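Local coordinates for endonuclease V (Streptomyces avermitilis, PDB 3GOC), which probably repairs deaminated DNA, as a magnesium-dependent endonuclease that nicks the strand at the second phosphodiester bond 3' to a deoxyinosine, at residues 171-176 with 180-185; 22-27 with 130-135; 121-126 with 163-168; 114-119 with 146-151. All blocks are in the same frame, centred on the assembly; numbering follows the deposited sequence.

Contact 1 of 4, residues 171-176 with 180-185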
loop_
_atom_site.group_PDB
_atom_site.type_symbol
_atom_site.label_atom_id
_atom_site.label_comp_id
_atom_site.label_asym_id
_atom_site.label_seq_id
_atom_site.Cartn_x
_atom_site.Cartn_y
_atom_site.Cartn_z
ATOM N N GLY A 171 2.880 10.307 14.405
ATOM C CA GLY A 171 2.266 9.760 13.212
ATOM C C GLY A 171 2.804 10.455 11.977
ATOM O O GLY A 171 3.867 11.080 12.016
ATOM N N ARG A 172 2.079 10.348 10.870
ATOM C CA ARG A 172 2.513 10.996 9.640
ATOM C C ARG A 172 1.365 11.566 8.836
ATOM O O ARG A 172 0.272 11.001 8.812
ATOM C CB ARG A 172 3.262 10.008 8.741
ATOM C CG ARG A 172 4.619 9.592 9.246
ATOM C CD ARG A 172 5.201 8.506 8.366
ATOM N NE ARG A 172 6.428 7.963 8.936
ATOM C CZ ARG A 172 6.998 6.832 8.532
ATOM N NH1 ARG A 172 8.116 6.414 9.111
ATOM N NH2 ARG A 172 6.443 6.118 7.559
ATOM N N ALA A 173 1.612 12.700 8.190
ATOM C CA ALA A 173 0.617 13.279 7.305
ATOM C C ALA A 173 0.957 12.514 6.023
ATOM O O ALA A 173 2.112 12.499 5.589
ATOM C CB ALA A 173 0.856 14.767 7.127
ATOM N N LEU A 174 -0.035 11.855 5.434
ATOM C CA LEU A 174 0.192 11.046 4.243
ATOM C C LEU A 174 -0.643 11.495 3.059
ATOM O O LEU A 174 -1.861 11.627 3.168
ATOM C CB LEU A 174 -0.140 9.584 4.553
ATOM C CG LEU A 174 0.021 8.573 3.418
ATOM C CD1 LEU A 174 1.499 8.413 3.085
ATOM C CD2 LEU A 174 -0.572 7.231 3.841
ATOM N N ARG A 175 0.019 11.723 1.929
ATOM C CA ARG A 175 -0.660 12.141 0.713
ATOM C C ARG A 175 -1.264 10.892 0.076
ATOM O O ARG A 175 -0.540 10.087 -0.513
ATOM C CB ARG A 175 0.344 12.786 -0.257
ATOM C CG ARG A 175 -0.299 13.455 -1.465
ATOM C CD ARG A 175 -0.862 14.827 -1.106
ATOM N NE ARG A 175 0.199 15.786 -0.787
ATOM C CZ ARG A 175 -0.013 17.040 -0.396
ATOM N NH1 ARG A 175 -1.249 17.501 -0.270
ATOM N NH2 ARG A 175 1.011 17.839 -0.120
ATOM N N THR A 176 -2.578 10.713 0.205
ATOM C CA THR A 176 -3.238 9.547 -0.379
ATOM C C THR A 176 -3.702 9.838 -1.799
ATOM O O THR A 176 -3.888 8.924 -2.595
ATOM C CB THR A 176 -4.437 9.082 0.486
ATOM O OG1 THR A 176 -5.267 10.208 0.801
ATOM C CG2 THR A 176 -3.939 8.444 1.781
ATOM N N VAL A 180 -3.936 16.578 -3.370
ATOM C CA VAL A 180 -5.086 16.676 -2.470
ATOM C C VAL A 180 -4.618 16.678 -1.007
ATOM O O VAL A 180 -3.586 16.104 -0.683
ATOM C CB VAL A 180 -6.044 15.473 -2.682
ATOM C CG1 VAL A 180 -7.213 15.544 -1.713
ATOM C CG2 VAL A 180 -6.548 15.461 -4.120
ATOM N N LYS A 181 -5.382 17.337 -0.140
ATOM C CA LYS A 181 -5.093 17.411 1.296
ATOM C C LYS A 181 -4.760 16.015 1.852
ATOM O O LYS A 181 -5.458 15.050 1.569
ATOM C CB LYS A 181 -6.318 17.989 2.011
ATOM C CG LYS A 181 -6.452 17.632 3.481
ATOM C CD LYS A 181 -5.389 18.305 4.324
ATOM C CE LYS A 181 -5.570 17.969 5.794
ATOM N NZ LYS A 181 -6.905 18.412 6.313
ATOM N N PRO A 182 -3.686 15.889 2.651
ATOM C CA PRO A 182 -3.351 14.563 3.184
ATOM C C PRO A 182 -4.246 14.094 4.326
ATOM O O PRO A 182 -5.092 14.848 4.826
ATOM C CB PRO A 182 -1.905 14.730 3.641
ATOM C CG PRO A 182 -1.867 16.167 4.088
ATOM C CD PRO A 182 -2.648 16.879 3.002
ATOM N N VAL A 183 -4.074 12.831 4.711
ATOM C CA VAL A 183 -4.811 12.276 5.840
ATOM C C VAL A 183 -3.746 12.091 6.907
ATOM O O VAL A 183 -2.559 12.262 6.632
ATOM C CB VAL A 183 -5.509 10.930 5.510
ATOM C CG1 VAL A 183 -6.628 11.179 4.509
ATOM C CG2 VAL A 183 -4.519 9.917 4.970
ATOM N N PHE A 184 -4.158 11.748 8.119
ATOM C CA PHE A 184 -3.220 11.625 9.219
ATOM C C PHE A 184 -3.216 10.240 9.813
ATOM O O PHE A 184 -4.167 9.799 10.457
ATOM C CB PHE A 184 -3.552 12.725 10.221
ATOM C CG PHE A 184 -3.602 14.080 9.577
ATOM C CD1 PHE A 184 -4.785 14.561 9.011
ATOM C CD2 PHE A 184 -2.427 14.808 9.399
ATOM C CE1 PHE A 184 -4.793 15.743 8.267
ATOM C CE2 PHE A 184 -2.417 15.986 8.661
ATOM C CZ PHE A 184 -3.604 16.457 8.087
ATOM N N VAL A 185 -2.101 9.563 9.573
ATOM C CA VAL A 185 -1.896 8.185 9.979
ATOM C C VAL A 185 -1.114 8.019 11.272
ATOM O O VAL A 185 -0.081 8.648 11.464
ATOM C CB VAL A 185 -1.135 7.445 8.860
ATOM C CG1 VAL A 185 -0.939 5.985 9.217
ATOM C CG2 VAL A 185 -1.893 7.589 7.550
HETATM O O HOH W 1 -4.022 13.338 -0.143
#
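Bends at chi2 (79°) and chi3 (68°) curl the side chain of Arg175 back on itself, and Leu174, with CG anti to the backbone N (chi1 179°), brings CD2 to Val185 on the same face of the sheet. The arginine gives NH1 to the carbonyl of Val180, NH1 to O 2.8 Å, in a nearly straight bond. The oxygen lies in the guanidinium plane, yet the donor sits well above the carbonyl plane. Before Arg175 in the chain, 171-174 pairs antiparallel with 183-185: Arg172 and Val185 exchange two backbone bonds, Leu174 and Val183 two more, Leu174 N to Val183 O at 2.8 Å among them. Ala173 and Phe184 form the non-hydrogen-bonded pair between them; the small methyl suits the place, because Ala173 CB can lie 3.8 Å from CE2 of the Phe184 ring. On the other face Leu174 CD2 meets Val185 CG2 at 4.0 Å, and past the strand end Thr176 CG2 crosses Val183 CG2 at about a right angle, 3.6 Å away; branched side chains give each strand methyls to set against its partner. With an alanine in place of Arg175, the Val180 carbonyl would probably lose its charged donor and the 180-182 loop would be less firmly tied to the strand end. The same guanidinium also bonds the carbonyls of Pro153 and Gly154, while Thr176 OG1 is held by the Arg208 carbonyl. The pair is a beta hairpin within the central mixed sheet: helix 193-202 covers the Leu174 and Val185 face, Tyr150 lies against Ala173 and Phe184, and strands 160-165 and 138-142 flank the hairpin.

Contact 2 of 4, residues 22-27 with 130-135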
loop_
_atom_site.group_PDB
_atom_site.type_symbol
_atom_site.label_atom_id
_atom_site.label_comp_id
_atom_site.label_asym_id
_atom_site.label_seq_id
_atom_site.Cartn_x
_atom_site.Cartn_y
_atom_site.Cartn_z
ATOM N N ASP A 22 -3.193 5.067 31.318
ATOM C CA ASP A 22 -1.786 4.934 31.683
ATOM C C ASP A 22 -1.391 3.486 31.964
ATOM O O ASP A 22 -0.245 3.097 31.744
ATOM C CB ASP A 22 -1.453 5.811 32.894
ATOM C CG ASP A 22 -1.578 7.294 32.591
ATOM O OD1 ASP A 22 -1.415 7.680 31.413
ATOM O OD2 ASP A 22 -1.822 8.075 33.532
ATOM N N GLU A 23 -2.340 2.689 32.439
ATOM C CA GLU A 23 -2.069 1.291 32.744
ATOM C C GLU A 23 -2.069 0.413 31.492
ATOM O O GLU A 23 -1.192 -0.435 31.324
ATOM C CB GLU A 23 -3.093 0.778 33.756
ATOM C CG GLU A 23 -3.002 1.489 35.104
ATOM C CD GLU A 23 -4.240 1.310 35.965
ATOM O OE1 GLU A 23 -4.268 1.850 37.093
ATOM O OE2 GLU A 23 -5.189 0.634 35.517
ATOM N N LEU A 24 -3.044 0.626 30.612
ATOM C CA LEU A 24 -3.145 -0.162 29.387
ATOM C C LEU A 24 -2.128 0.222 28.312
ATOM O O LEU A 24 -1.807 -0.590 27.441
ATOM C CB LEU A 24 -4.559 -0.062 28.805
ATOM C CG LEU A 24 -5.693 -0.732 29.589
ATOM C CD1 LEU A 24 -7.009 -0.541 28.848
ATOM C CD2 LEU A 24 -5.391 -2.218 29.764
ATOM N N ARG A 25 -1.619 1.447 28.373
ATOM C CA ARG A 25 -0.649 1.911 27.386
ATOM C C ARG A 25 0.603 1.043 27.421
ATOM O O ARG A 25 1.302 0.908 26.418
ATOM C CB ARG A 25 -0.262 3.365 27.654
ATOM C CG ARG A 25 0.468 4.027 26.497
ATOM C CD ARG A 25 1.412 5.115 26.982
ATOM N NE ARG A 25 0.798 5.969 27.997
ATOM C CZ ARG A 25 1.407 7.002 28.569
ATOM N NH1 ARG A 25 0.775 7.722 29.484
ATOM N NH2 ARG A 25 2.648 7.315 28.222
ATOM N N GLY A 26 0.878 0.459 28.584
ATOM C CA GLY A 26 2.046 -0.388 28.735
ATOM C C GLY A 26 1.959 -1.690 27.961
ATOM O O GLY A 26 2.942 -2.423 27.857
ATOM N N ARG A 27 0.784 -1.986 27.417
ATOM C CA ARG A 27 0.606 -3.211 26.653
ATOM C C ARG A 27 0.777 -2.963 25.157
ATOM O O ARG A 27 0.823 -3.904 24.369
ATOM C CB ARG A 27 -0.776 -3.815 26.935
ATOM C CG ARG A 27 -0.956 -4.271 28.381
ATOM C CD ARG A 27 -1.527 -5.678 28.456
ATOM N NE ARG A 27 -2.961 -5.721 28.195
ATOM C CZ ARG A 27 -3.884 -5.284 29.046
ATOM N NH1 ARG A 27 -5.172 -5.361 28.730
ATOM N NH2 ARG A 27 -3.519 -4.780 30.215
ATOM N N LEU A 130 -8.193 0.075 21.437
ATOM C CA LEU A 130 -8.859 -1.077 20.834
ATOM C C LEU A 130 -7.844 -2.187 20.560
ATOM O O LEU A 130 -8.132 -3.371 20.746
ATOM C CB LEU A 130 -9.542 -0.659 19.529
ATOM C CG LEU A 130 -10.321 -1.735 18.772
ATOM C CD1 LEU A 130 -11.544 -2.171 19.579
ATOM C CD2 LEU A 130 -10.749 -1.173 17.420
ATOM N N GLY A 131 -6.653 -1.791 20.123
ATOM C CA GLY A 131 -5.610 -2.762 19.834
ATOM C C GLY A 131 -5.219 -3.593 21.045
ATOM O O GLY A 131 -5.155 -4.824 20.987
ATOM N N VAL A 132 -4.957 -2.923 22.159
ATOM C CA VAL A 132 -4.567 -3.628 23.372
ATOM C C VAL A 132 -5.676 -4.524 23.934
ATOM O O VAL A 132 -5.400 -5.613 24.444
ATOM C CB VAL A 132 -4.093 -2.631 24.452
ATOM C CG1 VAL A 132 -3.896 -3.350 25.785
ATOM C CG2 VAL A 132 -2.782 -1.994 24.003
ATOM N N LEU A 133 -6.928 -4.083 23.838
ATOM C CA LEU A 133 -8.033 -4.889 24.353
ATOM C C LEU A 133 -8.313 -6.126 23.502
ATOM O O LEU A 133 -8.680 -7.176 24.030
ATOM C CB LEU A 133 -9.308 -4.048 24.456
ATOM C CG LEU A 133 -9.284 -2.918 25.488
ATOM C CD1 LEU A 133 -10.605 -2.167 25.444
ATOM C CD2 LEU A 133 -9.040 -3.488 26.878
ATOM N N THR A 134 -8.143 -5.999 22.189
ATOM C CA THR A 134 -8.394 -7.110 21.276
ATOM C C THR A 134 -7.149 -7.945 21.030
ATOM O O THR A 134 -7.242 -9.119 20.663
ATOM C CB THR A 134 -8.875 -6.620 19.897
ATOM O OG1 THR A 134 -7.859 -5.804 19.301
ATOM C CG2 THR A 134 -10.165 -5.820 20.026
ATOM N N GLY A 135 -5.990 -7.330 21.236
ATOM C CA GLY A 135 -4.729 -8.004 20.997
ATOM C C GLY A 135 -4.411 -8.023 19.510
ATOM O O GLY A 135 -3.438 -8.642 19.091
#
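Val132 meets Arg27 and Leu24, and these three residues bury most of the surface here. The valine sits in the last turn of helix 126-134 and directs its side chain at the other segment, where Arg27 folds over it. Arg27 CB comes to 3.4 Å from Val132 CG1, and the chain, bent at chi2 and chi3 (-77°), brings the guanidinium round until that same methyl lies over one of its faces, with NE 3.5 Å from CG1. An arginine suits this exposed position because its aliphatic stem can cover a hydrophobic group while its charged end stays at the surface. Both methyls of Val132, CG1 and CG2, lie 3.8 Å from Leu24 O, ordinary van der Waals packing; the beta branch lets one residue present two methyls. Leu24 adds a looser contact at the edge, CD1 to Leu133 CD2 at 4.1 Å, the two leucines crossing at about a right angle. No hydrogen bond joins the segments, so the attachment rests on shape and apolar contact. Phe124 also touches Leu24, and Val28 touches Val132. In this alpha/beta fold of the RNase H clan, the end of helix 14-24 and the residues that follow it pack on the last turn of helix 126-134, away from the metal site.

Contact 3 of 4, residues 121-126 with 163-168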
loop_
_atom_site.group_PDB
_atom_site.type_symbol
_atom_site.label_atom_id
_atom_site.label_comp_id
_atom_site.label_asym_id
_atom_site.label_seq_id
_atom_site.Cartn_x
_atom_site.Cartn_y
_atom_site.Cartn_z
ATOM N N PRO A 121 -3.181 12.879 23.326
ATOM C CA PRO A 121 -2.580 13.560 24.478
ATOM C C PRO A 121 -1.859 12.629 25.452
ATOM O O PRO A 121 -0.859 13.015 26.057
ATOM C CB PRO A 121 -3.770 14.289 25.112
ATOM C CG PRO A 121 -4.979 13.540 24.593
ATOM C CD PRO A 121 -4.590 13.275 23.170
ATOM N N ARG A 122 -2.363 11.407 25.602
ATOM C CA ARG A 122 -1.737 10.437 26.487
ATOM C C ARG A 122 -1.194 9.252 25.699
ATOM O O ARG A 122 -0.950 8.175 26.250
ATOM C CB ARG A 122 -2.728 9.952 27.551
ATOM C CG ARG A 122 -2.718 10.785 28.825
ATOM C CD ARG A 122 -3.625 10.180 29.885
ATOM N NE ARG A 122 -2.981 10.124 31.195
ATOM C CZ ARG A 122 -2.637 11.190 31.912
ATOM N NH1 ARG A 122 -2.874 12.410 31.452
ATOM N NH2 ARG A 122 -2.061 11.031 33.096
ATOM N N ARG A 123 -1.004 9.465 24.401
ATOM C CA ARG A 123 -0.483 8.435 23.510
ATOM C C ARG A 123 -1.313 7.157 23.601
ATOM O O ARG A 123 -0.787 6.053 23.478
ATOM C CB ARG A 123 0.976 8.135 23.864
ATOM C CG ARG A 123 1.882 9.363 23.868
ATOM C CD ARG A 123 2.109 9.906 22.463
ATOM N NE ARG A 123 3.049 11.030 22.460
ATOM C CZ ARG A 123 2.727 12.286 22.750
ATOM N NH1 ARG A 123 1.477 12.604 23.064
ATOM N NH2 ARG A 123 3.660 13.228 22.739
ATOM N N PHE A 124 -2.615 7.306 23.811
ATOM C CA PHE A 124 -3.480 6.140 23.919
ATOM C C PHE A 124 -4.881 6.433 23.396
ATOM O O PHE A 124 -5.861 6.379 24.139
ATOM C CB PHE A 124 -3.538 5.674 25.378
ATOM C CG PHE A 124 -4.041 4.266 25.542
ATOM C CD1 PHE A 124 -5.259 4.014 26.168
ATOM C CD2 PHE A 124 -3.277 3.188 25.105
ATOM C CE1 PHE A 124 -5.716 2.705 26.341
ATOM C CE2 PHE A 124 -3.721 1.876 25.269
ATOM C CZ PHE A 124 -4.936 1.633 25.896
ATOM N N GLY A 125 -4.961 6.747 22.106
ATOM C CA GLY A 125 -6.242 7.032 21.487
ATOM C C GLY A 125 -6.990 5.756 21.137
ATOM O O GLY A 125 -6.515 4.650 21.407
ATOM N N LEU A 126 -8.147 5.917 20.507
ATOM C CA LEU A 126 -9.014 4.805 20.129
ATOM C C LEU A 126 -8.318 3.588 19.522
ATOM O O LEU A 126 -8.525 2.458 19.966
ATOM C CB LEU A 126 -10.084 5.303 19.157
ATOM C CG LEU A 126 -11.043 4.254 18.592
ATOM C CD1 LEU A 126 -11.913 3.708 19.718
ATOM C CD2 LEU A 126 -11.905 4.890 17.506
ATOM N N LEU A 163 4.046 13.860 11.739
ATOM C CA LEU A 163 2.924 14.516 12.408
ATOM C C LEU A 163 3.445 14.672 13.834
ATOM O O LEU A 163 3.787 13.684 14.481
ATOM C CB LEU A 163 1.681 13.622 12.392
ATOM C CG LEU A 163 0.412 14.254 12.976
ATOM C CD1 LEU A 163 0.019 15.489 12.169
ATOM C CD2 LEU A 163 -0.722 13.229 12.965
ATOM N N LEU A 164 3.502 15.906 14.327
ATOM C CA LEU A 164 4.071 16.156 15.649
ATOM C C LEU A 164 3.165 16.647 16.771
ATOM O O LEU A 164 2.259 17.448 16.557
ATOM C CB LEU A 164 5.224 17.157 15.505
ATOM C CG LEU A 164 6.285 16.889 14.435
ATOM C CD1 LEU A 164 7.315 18.017 14.437
ATOM C CD2 LEU A 164 6.963 15.559 14.691
ATOM N N ALA A 165 3.439 16.151 17.976
ATOM C CA ALA A 165 2.732 16.568 19.179
ATOM C C ALA A 165 3.847 17.312 19.899
ATOM O O ALA A 165 4.656 16.710 20.606
ATOM C CB ALA A 165 2.280 15.362 19.990
ATOM N N GLY A 166 3.901 18.623 19.698
ATOM C CA GLY A 166 4.970 19.400 20.292
ATOM C C GLY A 166 6.166 19.205 19.378
ATOM O O GLY A 166 6.221 19.778 18.290
ATOM N N ALA A 167 7.116 18.379 19.802
ATOM C CA ALA A 167 8.300 18.111 18.992
ATOM C C ALA A 167 8.445 16.614 18.750
ATOM O O ALA A 167 9.385 16.164 18.091
ATOM C CB ALA A 167 9.541 18.647 19.694
ATOM N N ASP A 168 7.500 15.847 19.282
ATOM C CA ASP A 168 7.519 14.390 19.162
ATOM C C ASP A 168 6.662 13.855 18.022
ATOM O O ASP A 168 5.497 14.227 17.876
ATOM C CB ASP A 168 7.037 13.770 20.469
ATOM C CG ASP A 168 7.900 14.159 21.644
ATOM O OD1 ASP A 168 7.360 14.259 22.767
ATOM O OD2 ASP A 168 9.118 14.353 21.436
HETATM O O HOH W 2 4.928 15.606 22.961
#
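Arg123 reaches across to Ala165 and Asp168 with the end of its side chain, and NH2 makes the nearest approaches. The closer-packed part is a van der Waals contact of the guanidinium with a methyl: NH2 lies 3.7 Å from Ala165 CB, a group small enough to let the guanidinium come near the strand end. The looser part is ionic. Asp168 OD1 stands near the guanidinium plane, at its edge, but 3.8 Å from NH2, a long salt bridge, with the carboxylate plane turned 68° from the guanidinium. Water fills in where direct contact is lacking: one molecule donates to Ala165 O at 2.6 Å and to Asp168 OD1 at 2.8 Å, and takes a weak bond from Arg123 NH2. Charged residues suit this surface position, since the pairing can be partly direct and partly through solvent. The bend at chi2 (-70°) turns the arginine chain toward the strand, and NH1 makes a firmer bond to the carbonyl of His120, so one end of the guanidinium is held within its own loop. On the strand side, Ala165 to Asp168 form a type II' turn; Gly166, with positive phi, suits its tight corner. The turn links strands 160-165 and 168-174, whose Val170 also touches Arg123 and Ala165. Phe148 packs on Ala165, and the loop carrying Arg123 leads to helix 126-134, with Phe124 turned to helix 14-24.

Contact 4 of 4, residues 114-119 with 146-151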
loop_
_atom_site.group_PDB
_atom_site.type_symbol
_atom_site.label_atom_id
_atom_site.label_comp_id
_atom_site.label_asym_id
_atom_site.label_seq_id
_atom_site.Cartn_x
_atom_site.Cartn_y
_atom_site.Cartn_z
ATOM N N ASP A 114 -11.191 5.142 12.203
ATOM C CA ASP A 114 -11.338 6.495 11.679
ATOM C C ASP A 114 -11.045 7.349 12.905
ATOM O O ASP A 114 -11.951 7.743 13.642
ATOM C CB ASP A 114 -12.769 6.745 11.209
ATOM C CG ASP A 114 -12.983 8.168 10.730
ATOM O OD1 ASP A 114 -14.145 8.638 10.715
ATOM O OD2 ASP A 114 -11.995 8.831 10.360
ATOM N N GLY A 115 -9.767 7.624 13.121
ATOM C CA GLY A 115 -9.364 8.380 14.286
ATOM C C GLY A 115 -7.876 8.266 14.523
ATOM O O GLY A 115 -7.099 8.194 13.569
ATOM N N TYR A 116 -7.482 8.223 15.793
ATOM C CA TYR A 116 -6.069 8.182 16.155
ATOM C C TYR A 116 -5.645 7.056 17.100
ATOM O O TYR A 116 -6.458 6.487 17.834
ATOM C CB TYR A 116 -5.665 9.516 16.803
ATOM C CG TYR A 116 -6.207 10.759 16.115
ATOM C CD1 TYR A 116 -7.515 11.187 16.336
ATOM C CD2 TYR A 116 -5.422 11.488 15.230
ATOM C CE1 TYR A 116 -8.031 12.309 15.687
ATOM C CE2 TYR A 116 -5.924 12.613 14.576
ATOM C CZ TYR A 116 -7.227 13.015 14.806
ATOM O OH TYR A 116 -7.731 14.106 14.138
ATOM N N GLY A 117 -4.352 6.750 17.061
ATOM C CA GLY A 117 -3.775 5.742 17.931
ATOM C C GLY A 117 -2.845 6.457 18.903
ATOM O O GLY A 117 -3.300 7.095 19.850
ATOM N N VAL A 118 -1.538 6.371 18.669
ATOM C CA VAL A 118 -0.567 7.027 19.544
ATOM C C VAL A 118 -0.628 8.555 19.453
ATOM O O VAL A 118 -0.125 9.261 20.338
ATOM C CB VAL A 118 0.870 6.552 19.234
ATOM C CG1 VAL A 118 0.990 5.063 19.516
ATOM C CG2 VAL A 118 1.211 6.842 17.790
ATOM N N ALA A 119 -1.233 9.068 18.384
ATOM C CA ALA A 119 -1.384 10.517 18.199
ATOM C C ALA A 119 -2.535 10.914 19.108
ATOM O O ALA A 119 -3.666 11.124 18.662
ATOM C CB ALA A 119 -1.719 10.829 16.736
ATOM N N PHE A 146 -6.135 17.327 14.149
ATOM C CA PHE A 146 -6.408 17.623 15.549
ATOM C C PHE A 146 -5.549 18.835 15.911
ATOM O O PHE A 146 -5.534 19.827 15.184
ATOM C CB PHE A 146 -6.033 16.430 16.437
ATOM C CG PHE A 146 -6.513 16.556 17.857
ATOM C CD1 PHE A 146 -5.694 16.177 18.917
ATOM C CD2 PHE A 146 -7.788 17.046 18.134
ATOM C CE1 PHE A 146 -6.135 16.289 20.238
ATOM C CE2 PHE A 146 -8.241 17.161 19.450
ATOM C CZ PHE A 146 -7.413 16.781 20.504
ATOM N N THR A 147 -4.816 18.748 17.015
ATOM C CA THR A 147 -3.965 19.850 17.440
ATOM C C THR A 147 -2.489 19.605 17.106
ATOM O O THR A 147 -1.610 20.339 17.557
ATOM C CB THR A 147 -4.112 20.084 18.956
ATOM O OG1 THR A 147 -3.373 21.250 19.338
ATOM C CG2 THR A 147 -3.596 18.879 19.725
ATOM N N PHE A 148 -2.220 18.580 16.304
ATOM C CA PHE A 148 -0.853 18.249 15.925
ATOM C C PHE A 148 -0.367 19.109 14.760
ATOM O O PHE A 148 -1.168 19.665 14.007
ATOM C CB PHE A 148 -0.765 16.763 15.560
ATOM C CG PHE A 148 -1.321 15.853 16.618
ATOM C CD1 PHE A 148 -2.420 15.037 16.348
ATOM C CD2 PHE A 148 -0.767 15.837 17.899
ATOM C CE1 PHE A 148 -2.961 14.220 17.337
ATOM C CE2 PHE A 148 -1.297 15.024 18.897
ATOM C CZ PHE A 148 -2.398 14.213 18.620
ATOM N N SER A 149 0.949 19.220 14.616
ATOM C CA SER A 149 1.517 20.024 13.545
ATOM C C SER A 149 2.264 19.158 12.544
ATOM O O SER A 149 2.649 18.029 12.845
ATOM C CB SER A 149 2.474 21.065 14.119
ATOM O OG SER A 149 3.625 20.442 14.655
ATOM N N TYR A 150 2.470 19.698 11.352
ATOM C CA TYR A 150 3.170 18.967 10.315
ATOM C C TYR A 150 3.559 19.881 9.170
ATOM O O TYR A 150 2.899 20.888 8.908
ATOM C CB TYR A 150 2.281 17.834 9.786
ATOM C CG TYR A 150 1.071 18.313 9.004
ATOM C CD1 TYR A 150 1.082 18.330 7.610
ATOM C CD2 TYR A 150 -0.081 18.748 9.662
ATOM C CE1 TYR A 150 -0.029 18.760 6.886
ATOM C CE2 TYR A 150 -1.198 19.189 8.947
ATOM C CZ TYR A 150 -1.163 19.188 7.560
ATOM O OH TYR A 150 -2.264 19.603 6.842
ATOM N N GLU A 151 4.653 19.525 8.510
ATOM C CA GLU A 151 5.129 20.259 7.346
ATOM C C GLU A 151 4.372 19.626 6.186
ATOM O O GLU A 151 4.096 18.424 6.213
ATOM C CB GLU A 151 6.630 20.033 7.141
ATOM C CG GLU A 151 7.518 20.536 8.267
ATOM C CD GLU A 151 7.653 22.048 8.283
ATOM O OE1 GLU A 151 8.393 22.571 9.147
ATOM O OE2 GLU A 151 7.024 22.714 7.434
#
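Aromatic and methyl contacts carry this meeting of Tyr116 and Ala119 with Phe146 and Phe148. The closest apolar side-chain approach is Ala119 CB to Phe148 CE1, 3.7 Å, and the Phe148 ring also runs against the Ala119 backbone, with CZ 3.3 Å from the carbonyl carbon. Alanine suits this spot, where a phenylalanine ring lies hard against the main chain. Between the two rings the contact is lighter: Tyr116 CD2 lies near the plane of the Phe148 ring, at its edge, 4.2 Å from CE1. Phe148 CG stands anti to the carbonyl carbon (chi1 -52°), which sends the ring in toward Ala119. An alanine in place of Phe148 would probably open a gap beside Ala119 and take away the ring edge beside Tyr116 CD2. A second group of contacts is made at the outer end of Tyr116, whose CZ lies 4.0 Å from Phe146 CB. The ring of Phe146 itself leads away, toward the surface. Polar contact comes from a neighbour rather than across the segments: Tyr116 OH bonds the carbonyl of Asn144, and the Asn144 side chain holds the backbone N of Phe146, so one residue ties both partners. This probably helps to hold the loop that follows Asp114, a magnesium ligand at the end of strand 110-114. Phe148 is further packed by Leu163 and Ala165 of strand 160-165 and by Val170 of strand 168-174, while Tyr116 and Ala119 touch Ser186 of strand 183-189.

Contacts 1, 3 and 4 touch one another on the sheet; contact 2 joins them through contact 3 alone. The centres of contacts 3 and 4 are about 7 Å apart and those of contacts 1 and 4 about 10 Å, and all three reach the same mixed sheet, on strands 149-150, 160-165, 168-174 and 183-189. Contact 2, about 25 Å from contact 1 between centres, joins two helices and meets contact 3 through the Asp22–Arg122 salt bridge and the packing of Phe124. Along the chain contacts 2, 3 and 4 cross one another, and contact 1 follows. Two helices and the strands on one side of the sheet thus meet the loop after the metal ligand Asp114.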